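Local coordinates for regulation of enolase protein 1 (PDB 3O12) that functions in the galactose metabolic pathway via the GAL83 protein and may control the level of the enolase ENO1, at residues A[30-40]-A[44-54]. Residues are numbered along the deposited sequence; the frame is centred on the assembly and turned at random.
Sequences LSQGTWLNKPK and QEAGKVTLETD. With SO4 (sulfate ion), chain C.
D54 receives the backbone N-H of K40 on its carboxylate, and with L30 and P39 it supplies the largest buried areas of a contact that illustrates how two facing beta-sheets are joined at their margin. The bond from K40 N to D54 OD2 is 3.2 Å long and bent to 145°, entering on the syn lone pair; a weak second one reaches OD1. Turning CG of D54 anti to its own carbonyl carbon (chi1 -61°) sets both oxygens before that amide.

One residue earlier, P39 rests its CG 4.0 Å from CB of L51, while P39 CD and K38 CG lie over one face of the W35 indole, both offset toward its rim. CD2 of L51, 3.9 Å from W35 CH2, and CG1 of V49, near CZ2, meet that ring at its edge, near its plane. The W35 backbone N donates to two oxygens of a sulfate, probably from the crystallisation liquor. L30 continues the apolar row, its CD2 3.9 Å from CG2 of V49. L75 of strand 68-78 also touches W35 and V49.

Hydrocarbon contacts thus join the edge regions of the two sheets, and the carboxylate just past strand 48-52 binds the N-H just before strand 41-45.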
# COMPACT_ATOMS: atom_id res chain seq x y z
N LEU A 30 9.30 11.61 0.16
CA LEU A 30 8.31 11.01 1.03
C LEU A 30 7.72 12.00 2.04
O LEU A 30 6.54 11.96 2.34
CB LEU A 30 8.96 9.81 1.74
CG LEU A 30 8.05 8.84 2.48
CD1 LEU A 30 6.95 8.29 1.57
CD2 LEU A 30 8.90 7.71 3.06
N SER A 31 8.55 12.91 2.55
CA SER A 31 8.11 13.88 3.55
C SER A 31 7.15 14.94 2.99
O SER A 31 6.62 15.76 3.73
CB SER A 31 9.33 14.56 4.18
OG SER A 31 10.09 15.20 3.17
N GLN A 32 6.94 14.90 1.67
CA GLN A 32 6.01 15.83 1.05
C GLN A 32 4.60 15.23 0.96
O GLN A 32 3.69 15.84 0.40
CB GLN A 32 6.53 16.29 -0.31
CG GLN A 32 7.81 17.11 -0.19
CD GLN A 32 8.40 17.46 -1.53
OE1 GLN A 32 9.26 16.75 -2.05
NE2 GLN A 32 7.96 18.57 -2.11
N GLY A 33 4.43 14.05 1.54
CA GLY A 33 3.12 13.43 1.60
C GLY A 33 2.28 14.02 2.71
O GLY A 33 2.79 14.73 3.60
N THR A 34 0.98 13.74 2.65
CA THR A 34 0.01 14.16 3.66
C THR A 34 -0.65 12.90 4.22
O THR A 34 -0.98 11.98 3.46
CB THR A 34 -1.09 15.04 3.02
OG1 THR A 34 -0.48 16.19 2.42
CG2 THR A 34 -2.08 15.50 4.06
N TRP A 35 -0.82 12.85 5.53
CA TRP A 35 -1.49 11.70 6.15
C TRP A 35 -3.00 11.65 5.97
O TRP A 35 -3.70 12.67 6.06
CB TRP A 35 -1.18 11.62 7.65
CG TRP A 35 0.20 11.19 7.97
CD1 TRP A 35 1.25 11.99 8.33
CD2 TRP A 35 0.70 9.85 7.97
NE1 TRP A 35 2.37 11.23 8.55
CE2 TRP A 35 2.06 9.91 8.33
CE3 TRP A 35 0.13 8.60 7.69
CZ2 TRP A 35 2.87 8.77 8.43
CZ3 TRP A 35 0.93 7.47 7.78
CH2 TRP A 35 2.28 7.56 8.15
N LEU A 36 -3.48 10.43 5.72
CA LEU A 36 -4.84 10.03 6.00
C LEU A 36 -4.76 9.13 7.22
O LEU A 36 -4.06 8.10 7.20
CB LEU A 36 -5.44 9.27 4.81
CG LEU A 36 -6.88 8.79 5.00
CD1 LEU A 36 -7.84 9.95 5.00
CD2 LEU A 36 -7.26 7.79 3.91
N ASN A 37 -5.44 9.51 8.30
CA ASN A 37 -5.40 8.76 9.55
C ASN A 37 -3.97 8.62 10.09
O ASN A 37 -3.46 7.51 10.23
CB ASN A 37 -6.02 7.38 9.37
CG ASN A 37 -7.42 7.43 8.78
OD1 ASN A 37 -7.75 6.68 7.85
ND2 ASN A 37 -8.27 8.29 9.33
N LYS A 38 -3.31 9.73 10.41
CA LYS A 38 -1.97 9.66 10.95
C LYS A 38 -1.96 8.80 12.22
O LYS A 38 -2.79 9.00 13.10
CB LYS A 38 -1.45 11.06 11.29
CG LYS A 38 0.01 11.07 11.72
CD LYS A 38 0.50 12.49 11.98
CE LYS A 38 1.97 12.50 12.36
NZ LYS A 38 2.46 13.88 12.64
N PRO A 39 -1.02 7.84 12.31
CA PRO A 39 -0.90 7.02 13.52
C PRO A 39 -0.51 7.86 14.73
O PRO A 39 0.14 8.90 14.60
CB PRO A 39 0.27 6.07 13.21
CG PRO A 39 0.44 6.10 11.74
CD PRO A 39 -0.09 7.42 11.24
N LYS A 40 -0.90 7.39 15.91
CA LYS A 40 -0.53 8.06 17.16
C LYS A 40 0.98 8.03 17.34
O LYS A 40 1.56 8.96 17.90
CB LYS A 40 -1.23 7.39 18.35
CG LYS A 40 -2.74 7.61 18.39
CD LYS A 40 -3.36 6.93 19.60
CE LYS A 40 -4.81 7.34 19.79
NZ LYS A 40 -5.65 6.95 18.63
N GLN A 44 10.03 10.32 11.85
CA GLN A 44 10.70 10.51 10.58
C GLN A 44 12.21 10.42 10.78
O GLN A 44 12.75 10.83 11.83
CB GLN A 44 10.33 11.90 10.03
CG GLN A 44 11.04 12.32 8.75
CD GLN A 44 10.80 13.79 8.38
OE1 GLN A 44 10.46 14.62 9.23
NE2 GLN A 44 11.00 14.12 7.11
N GLU A 45 12.88 9.86 9.78
CA GLU A 45 14.33 10.02 9.63
C GLU A 45 14.49 10.48 8.19
O GLU A 45 13.51 10.48 7.43
CB GLU A 45 15.06 8.69 9.91
CG GLU A 45 14.91 8.22 11.36
CD GLU A 45 15.60 6.89 11.65
OE1 GLU A 45 15.94 6.15 10.71
OE2 GLU A 45 15.81 6.59 12.85
N ALA A 46 15.69 10.90 7.79
CA ALA A 46 15.84 11.34 6.40
C ALA A 46 15.50 10.21 5.42
O ALA A 46 16.16 9.18 5.40
CB ALA A 46 17.25 11.87 6.15
N GLY A 47 14.46 10.42 4.63
CA GLY A 47 14.07 9.43 3.64
C GLY A 47 13.28 8.25 4.18
O GLY A 47 13.01 7.31 3.44
N LYS A 48 12.90 8.29 5.45
CA LYS A 48 12.24 7.16 6.08
C LYS A 48 11.11 7.56 7.00
O LYS A 48 11.09 8.65 7.57
CB LYS A 48 13.24 6.31 6.88
CG LYS A 48 14.49 5.94 6.10
CD LYS A 48 15.41 5.05 6.90
CE LYS A 48 16.69 4.81 6.13
NZ LYS A 48 17.71 4.12 6.97
N VAL A 49 10.14 6.66 7.13
CA VAL A 49 9.03 6.83 8.05
C VAL A 49 8.86 5.54 8.84
O VAL A 49 8.78 4.46 8.25
CB VAL A 49 7.72 7.14 7.28
CG1 VAL A 49 6.50 6.96 8.19
CG2 VAL A 49 7.77 8.54 6.69
N THR A 50 8.81 5.64 10.16
CA THR A 50 8.59 4.47 11.00
C THR A 50 7.34 4.70 11.84
O THR A 50 7.23 5.70 12.54
CB THR A 50 9.79 4.23 11.93
OG1 THR A 50 10.96 3.98 11.13
CG2 THR A 50 9.53 3.04 12.86
N LEU A 51 6.40 3.77 11.75
CA LEU A 51 5.14 3.93 12.47
C LEU A 51 4.78 2.69 13.26
O LEU A 51 5.31 1.60 13.02
CB LEU A 51 4.01 4.28 11.49
CG LEU A 51 3.60 3.23 10.44
CD1 LEU A 51 2.67 2.18 11.02
CD2 LEU A 51 2.91 3.92 9.27
N GLU A 52 3.90 2.88 14.23
CA GLU A 52 3.21 1.77 14.90
C GLU A 52 1.73 1.97 14.63
O GLU A 52 1.21 3.07 14.83
CB GLU A 52 3.47 1.80 16.41
CG GLU A 52 2.66 0.78 17.19
CD GLU A 52 3.00 0.76 18.66
OE1 GLU A 52 4.17 1.04 19.01
OE2 GLU A 52 2.11 0.47 19.48
N THR A 53 1.05 0.92 14.16
CA THR A 53 -0.36 1.07 13.81
C THR A 53 -1.27 1.23 15.02
O THR A 53 -0.97 0.76 16.12
CB THR A 53 -0.90 -0.12 12.97
OG1 THR A 53 -0.83 -1.32 13.76
CG2 THR A 53 -0.08 -0.32 11.71
N ASP A 54 -2.39 1.91 14.80
CA ASP A 54 -3.45 2.01 15.80
C ASP A 54 -4.43 0.85 15.65
O ASP A 54 -4.49 0.22 14.59
CB ASP A 54 -4.18 3.36 15.68
CG ASP A 54 -3.25 4.55 15.91
OD1 ASP A 54 -2.33 4.43 16.75
OD2 ASP A 54 -3.44 5.59 15.26
S SO4 C . -0.29 15.59 7.73
O1 SO4 C . -0.49 16.93 7.18
O2 SO4 C . 0.85 14.96 7.07
O3 SO4 C . -0.04 15.68 9.17
O4 SO4 C . -1.48 14.78 7.50